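Local coordinates for choline binding protein PCPA (Streptococcus pneumoniae, PDB 4CP6) that is a choline-binding surface protein and vaccine antigen of the pneumococcus, built on leucine-rich repeats and probably attached to choline of the cell wall, at residues Gly33-Val47 and Asp68-Ser82. Residues are numbered along the deposited sequence; the frame is centred on the assembly and turned at random.
Sequences GNIGTVQVGNGVTPV and DKVFTVTEVASQAFS
Gly36 N donates to Val70 O (2.9 Å), one of the backbone bonds that pair strands 35-40 and 69-76 in parallel and show how a beta bulge is absorbed. Thr72 N donates to Gly36 O, Val38 N to Thr72 O and Thr74 N to Val38 O. Val40 N then passes over Thr74 O and donates to Glu75 O at 2.9 Å, a one-residue slip that leaves Glu75 N buried without a partner. Beyond the strands, Val47 N reaches Ala80 O at 2.8 Å.

Apolar packing fills the face carrying Val38, Val40, Phe71 and Val73. Val38 CG1 lies 3.8 Å from Phe71 CB, the side chains crossing at about a right angle. The ring of Phe71 lies against Gly36, which has no side chain, with CD1 3.6 Å from Gly36 CA, and meets Thr37 N at its edge. In Val40, chi1 of 53° splits the methyls: CG1 meets Val73 CG1 at 3.8 Å, while CG2, anti to the backbone N, approaches Phe81 CZ. From the face carrying Thr37 and Gln39, Thr37 CG2 touches Thr74 CG2 at the bulge, and the Gln39 amide, held by Gly41 O, rests its NE2 3.3 Å from Ala77 CB just beyond the strand.

Strand 24-32 runs antiparallel along the other edge of 35-40, while 69-76 also pairs with 63-66 and, in parallel, with 106-107, leading into the leucine-rich repeats.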
loop_
_atom_site.group_PDB
_atom_site.type_symbol
_atom_site.label_atom_id
_atom_site.label_comp_id
_atom_site.label_asym_id
_atom_site.label_seq_id
_atom_site.Cartn_x
_atom_site.Cartn_y
_atom_site.Cartn_z
ATOM N N GLY A 33 -30.059 -25.242 -22.704
ATOM C CA GLY A 33 -30.169 -26.619 -23.168
ATOM C C GLY A 33 -29.356 -27.505 -22.247
ATOM O O GLY A 33 -29.518 -27.444 -21.024
ATOM N N ASN A 34 -28.425 -28.274 -22.826
ATOM C CA ASN A 34 -27.597 -29.180 -22.029
ATOM C C ASN A 34 -26.186 -28.681 -21.753
ATOM O O ASN A 34 -25.315 -29.478 -21.371
ATOM C CB ASN A 34 -27.537 -30.547 -22.695
ATOM C CG ASN A 34 -28.866 -31.244 -22.698
ATOM O OD1 ASN A 34 -29.708 -31.022 -21.831
ATOM N ND2 ASN A 34 -29.071 -32.115 -23.670
ATOM N N ILE A 35 -25.956 -27.359 -21.924
ATOM C CA ILE A 35 -24.636 -26.727 -21.702
ATOM C C ILE A 35 -24.771 -25.593 -20.696
ATOM O O ILE A 35 -25.607 -24.721 -20.890
ATOM C CB ILE A 35 -24.008 -26.240 -23.040
ATOM C CG1 ILE A 35 -23.799 -27.444 -24.009
ATOM C CG2 ILE A 35 -22.660 -25.526 -22.781
ATOM C CD1 ILE A 35 -23.438 -27.043 -25.445
ATOM N N GLY A 36 -23.950 -25.606 -19.643
ATOM C CA GLY A 36 -23.997 -24.536 -18.654
ATOM C C GLY A 36 -22.662 -24.273 -17.999
ATOM O O GLY A 36 -21.651 -24.881 -18.360
ATOM N N THR A 37 -22.649 -23.296 -17.094
ATOM C CA THR A 37 -21.441 -22.947 -16.352
ATOM C C THR A 37 -21.775 -22.860 -14.903
ATOM O O THR A 37 -22.911 -22.490 -14.555
ATOM C CB THR A 37 -20.820 -21.620 -16.840
ATOM O OG1 THR A 37 -21.716 -20.535 -16.583
ATOM C CG2 THR A 37 -20.466 -21.664 -18.301
ATOM N N VAL A 38 -20.794 -23.198 -14.050
ATOM C CA VAL A 38 -20.940 -23.082 -12.607
ATOM C C VAL A 38 -19.744 -22.378 -11.966
ATOM O O VAL A 38 -18.640 -22.386 -12.517
ATOM C CB VAL A 38 -21.104 -24.470 -11.891
ATOM C CG1 VAL A 38 -22.454 -25.114 -12.178
ATOM C CG2 VAL A 38 -19.958 -25.435 -12.204
ATOM N N GLN A 39 -19.967 -21.808 -10.782
ATOM C CA GLN A 39 -18.903 -21.405 -9.885
ATOM C C GLN A 39 -18.722 -22.569 -8.905
ATOM O O GLN A 39 -19.700 -23.264 -8.548
ATOM C CB GLN A 39 -19.213 -20.116 -9.104
ATOM C CG GLN A 39 -20.440 -20.227 -8.189
ATOM C CD GLN A 39 -20.740 -18.913 -7.519
ATOM O OE1 GLN A 39 -20.699 -17.851 -8.141
ATOM N NE2 GLN A 39 -21.083 -18.976 -6.243
ATOM N N VAL A 40 -17.475 -22.817 -8.479
ATOM C CA VAL A 40 -17.154 -23.788 -7.444
ATOM C C VAL A 40 -17.275 -23.047 -6.119
ATOM O O VAL A 40 -16.628 -22.007 -5.922
ATOM C CB VAL A 40 -15.809 -24.542 -7.642
ATOM C CG1 VAL A 40 -14.634 -23.579 -7.857
ATOM C CG2 VAL A 40 -15.529 -25.499 -6.488
ATOM N N GLY A 41 -18.176 -23.529 -5.273
ATOM C CA GLY A 41 -18.494 -22.944 -3.978
ATOM C C GLY A 41 -19.834 -22.239 -4.064
ATOM O O GLY A 41 -20.206 -21.724 -5.126
ATOM N N ASN A 42 -20.587 -22.214 -2.937
ATOM C CA ASN A 42 -21.889 -21.531 -2.932
ATOM C C ASN A 42 -21.764 -20.010 -2.785
ATOM O O ASN A 42 -22.776 -19.316 -2.866
ATOM C CB ASN A 42 -22.805 -22.123 -1.814
ATOM C CG ASN A 42 -22.261 -21.946 -0.408
ATOM O OD1 ASN A 42 -21.302 -21.198 -0.158
ATOM N ND2 ASN A 42 -22.858 -22.626 0.560
ATOM N N GLY A 43 -20.531 -19.511 -2.577
ATOM C CA GLY A 43 -20.244 -18.080 -2.443
ATOM C C GLY A 43 -20.384 -17.544 -1.028
ATOM O O GLY A 43 -20.255 -16.327 -0.804
ATOM N N VAL A 44 -20.670 -18.444 -0.080
ATOM C CA VAL A 44 -20.910 -18.106 1.329
ATOM C C VAL A 44 -19.941 -18.858 2.238
ATOM O O VAL A 44 -19.273 -18.248 3.084
ATOM C CB VAL A 44 -22.401 -18.390 1.729
ATOM C CG1 VAL A 44 -22.670 -17.993 3.185
ATOM C CG2 VAL A 44 -23.391 -17.693 0.781
ATOM N N THR A 45 -19.879 -20.192 2.086
ATOM C CA THR A 45 -19.023 -20.999 2.936
ATOM C C THR A 45 -17.892 -21.663 2.149
ATOM O O THR A 45 -18.037 -21.970 0.953
ATOM C CB THR A 45 -19.856 -22.076 3.683
ATOM O OG1 THR A 45 -20.569 -22.842 2.725
ATOM C CG2 THR A 45 -20.820 -21.460 4.720
ATOM N N PRO A 46 -16.803 -21.988 2.856
ATOM C CA PRO A 46 -15.686 -22.647 2.195
ATOM C C PRO A 46 -15.947 -24.123 1.972
ATOM O O PRO A 46 -16.678 -24.786 2.729
ATOM C CB PRO A 46 -14.535 -22.489 3.203
ATOM C CG PRO A 46 -14.991 -21.467 4.207
ATOM C CD PRO A 46 -16.466 -21.661 4.260
ATOM N N VAL A 47 -15.298 -24.659 0.970
ATOM C CA VAL A 47 -15.245 -26.085 0.726
ATOM C C VAL A 47 -14.541 -26.703 1.947
ATOM O O VAL A 47 -13.517 -26.192 2.437
ATOM C CB VAL A 47 -14.425 -26.382 -0.552
ATOM C CG1 VAL A 47 -14.042 -27.875 -0.658
ATOM C CG2 VAL A 47 -15.162 -25.894 -1.788
ATOM N N ASP A 68 -27.897 -35.405 -18.639
ATOM C CA ASP A 68 -27.313 -35.140 -19.950
ATOM C C ASP A 68 -26.790 -33.694 -20.061
ATOM O O ASP A 68 -26.486 -33.242 -21.166
ATOM C CB ASP A 68 -28.343 -35.413 -21.065
ATOM C CG ASP A 68 -27.726 -35.836 -22.370
ATOM O OD1 ASP A 68 -26.547 -36.227 -22.367
ATOM O OD2 ASP A 68 -28.413 -35.747 -23.406
ATOM N N LYS A 69 -26.657 -33.003 -18.917
ATOM C CA LYS A 69 -26.156 -31.617 -18.927
ATOM C C LYS A 69 -24.711 -31.577 -18.449
ATOM O O LYS A 69 -24.311 -32.347 -17.582
ATOM C CB LYS A 69 -27.018 -30.703 -18.055
ATOM C CG LYS A 69 -28.506 -30.720 -18.410
ATOM C CD LYS A 69 -29.281 -29.772 -17.519
ATOM C CE LYS A 69 -30.768 -29.934 -17.723
ATOM N NZ LYS A 69 -31.409 -28.639 -18.049
ATOM N N VAL A 70 -23.934 -30.679 -19.034
ATOM C CA VAL A 70 -22.523 -30.516 -18.695
ATOM C C VAL A 70 -22.312 -29.075 -18.266
ATOM O O VAL A 70 -22.640 -28.150 -19.016
ATOM C CB VAL A 70 -21.633 -30.883 -19.893
ATOM C CG1 VAL A 70 -20.165 -30.644 -19.588
ATOM C CG2 VAL A 70 -21.866 -32.337 -20.309
ATOM N N PHE A 71 -21.747 -28.907 -17.075
ATOM C CA PHE A 71 -21.465 -27.575 -16.519
ATOM C C PHE A 71 -19.946 -27.403 -16.387
ATOM O O PHE A 71 -19.290 -28.187 -15.711
ATOM C CB PHE A 71 -22.114 -27.415 -15.148
ATOM C CG PHE A 71 -23.620 -27.417 -15.224
ATOM C CD1 PHE A 71 -24.327 -26.238 -15.463
ATOM C CD2 PHE A 71 -24.337 -28.606 -15.073
ATOM C CE1 PHE A 71 -25.726 -26.246 -15.538
ATOM C CE2 PHE A 71 -25.730 -28.612 -15.138
ATOM C CZ PHE A 71 -26.416 -27.439 -15.409
ATOM N N THR A 72 -19.388 -26.408 -17.088
ATOM C CA THR A 72 -17.960 -26.110 -17.012
ATOM C C THR A 72 -17.776 -25.201 -15.781
ATOM O O THR A 72 -18.606 -24.317 -15.552
ATOM C CB THR A 72 -17.519 -25.407 -18.298
ATOM O OG1 THR A 72 -17.705 -26.319 -19.401
ATOM C CG2 THR A 72 -16.053 -25.019 -18.269
ATOM N N VAL A 73 -16.745 -25.489 -14.970
ATOM C CA VAL A 73 -16.440 -24.683 -13.766
ATOM C C VAL A 73 -15.638 -23.472 -14.272
ATOM O O VAL A 73 -14.469 -23.631 -14.689
ATOM C CB VAL A 73 -15.653 -25.486 -12.701
ATOM C CG1 VAL A 73 -15.400 -24.634 -11.456
ATOM C CG2 VAL A 73 -16.401 -26.778 -12.316
ATOM N N THR A 74 -16.277 -22.282 -14.309
ATOM C CA THR A 74 -15.636 -21.084 -14.870
ATOM C C THR A 74 -15.188 -20.084 -13.812
ATOM O O THR A 74 -14.489 -19.115 -14.146
ATOM C CB THR A 74 -16.602 -20.418 -15.856
ATOM O OG1 THR A 74 -17.816 -20.128 -15.174
ATOM C CG2 THR A 74 -16.927 -21.316 -17.076
ATOM N N GLU A 75 -15.638 -20.252 -12.568
ATOM C CA GLU A 75 -15.295 -19.295 -11.516
ATOM C C GLU A 75 -15.049 -19.954 -10.197
ATOM O O GLU A 75 -15.667 -20.982 -9.883
ATOM C CB GLU A 75 -16.418 -18.246 -11.347
ATOM C CG GLU A 75 -16.774 -17.532 -12.644
ATOM C CD GLU A 75 -17.625 -16.294 -12.517
ATOM O OE1 GLU A 75 -17.822 -15.824 -11.374
ATOM O OE2 GLU A 75 -18.113 -15.805 -13.562
ATOM N N VAL A 76 -14.152 -19.359 -9.399
ATOM C CA VAL A 76 -13.968 -19.730 -8.006
ATOM C C VAL A 76 -14.851 -18.754 -7.216
ATOM O O VAL A 76 -14.632 -17.527 -7.277
ATOM C CB VAL A 76 -12.502 -19.676 -7.545
ATOM C CG1 VAL A 76 -12.405 -19.888 -6.041
ATOM C CG2 VAL A 76 -11.665 -20.721 -8.295
ATOM N N ALA A 77 -15.864 -19.284 -6.500
ATOM C CA ALA A 77 -16.772 -18.426 -5.752
ATOM C C ALA A 77 -16.090 -17.768 -4.556
ATOM O O ALA A 77 -15.141 -18.317 -3.988
ATOM C CB ALA A 77 -17.957 -19.238 -5.264
ATOM N N SER A 78 -16.651 -16.636 -4.083
ATOM C CA SER A 78 -16.147 -16.020 -2.876
ATOM C C SER A 78 -16.150 -17.067 -1.743
ATOM O O SER A 78 -17.119 -17.842 -1.595
ATOM C CB SER A 78 -17.032 -14.858 -2.454
ATOM O OG SER A 78 -16.971 -13.873 -3.466
ATOM N N GLN A 79 -15.083 -17.081 -0.926
ATOM C CA GLN A 79 -14.898 -17.979 0.219
ATOM C C GLN A 79 -14.688 -19.442 -0.155
ATOM O O GLN A 79 -14.392 -20.218 0.741
ATOM C CB GLN A 79 -16.094 -17.884 1.218
ATOM C CG GLN A 79 -16.561 -16.459 1.570
ATOM C CD GLN A 79 -15.549 -15.654 2.347
ATOM O OE1 GLN A 79 -14.620 -16.193 2.964
ATOM N NE2 GLN A 79 -15.664 -14.344 2.282
ATOM N N ALA A 80 -14.784 -19.830 -1.446
ATOM C CA ALA A 80 -14.728 -21.270 -1.766
ATOM C C ALA A 80 -13.505 -21.985 -1.236
ATOM O O ALA A 80 -13.623 -23.091 -0.681
ATOM C CB ALA A 80 -14.859 -21.489 -3.263
ATOM N N PHE A 81 -12.326 -21.376 -1.401
ATOM C CA PHE A 81 -11.102 -21.989 -0.916
ATOM C C PHE A 81 -10.461 -21.135 0.170
ATOM O O PHE A 81 -9.234 -21.072 0.320
ATOM C CB PHE A 81 -10.162 -22.375 -2.059
ATOM C CG PHE A 81 -10.828 -23.390 -2.953
ATOM C CD1 PHE A 81 -11.077 -24.694 -2.497
ATOM C CD2 PHE A 81 -11.257 -23.047 -4.221
ATOM C CE1 PHE A 81 -11.727 -25.625 -3.304
ATOM C CE2 PHE A 81 -11.929 -23.980 -5.025
ATOM C CZ PHE A 81 -12.164 -25.264 -4.559
ATOM N N SER A 82 -11.316 -20.478 0.957
ATOM C CA SER A 82 -10.794 -19.714 2.065
ATOM C C SER A 82 -10.486 -20.642 3.236
ATOM O O SER A 82 -11.103 -21.722 3.380
ATOM C CB SER A 82 -11.772 -18.633 2.503
ATOM O OG SER A 82 -12.964 -19.252 2.941
HETATM O O HOH W 1 -20.265 -26.609 -20.296
HETATM O O HOH W 2 -18.064 -20.503 -1.509
HETATM O O HOH W 3 -11.436 -24.092 1.744
#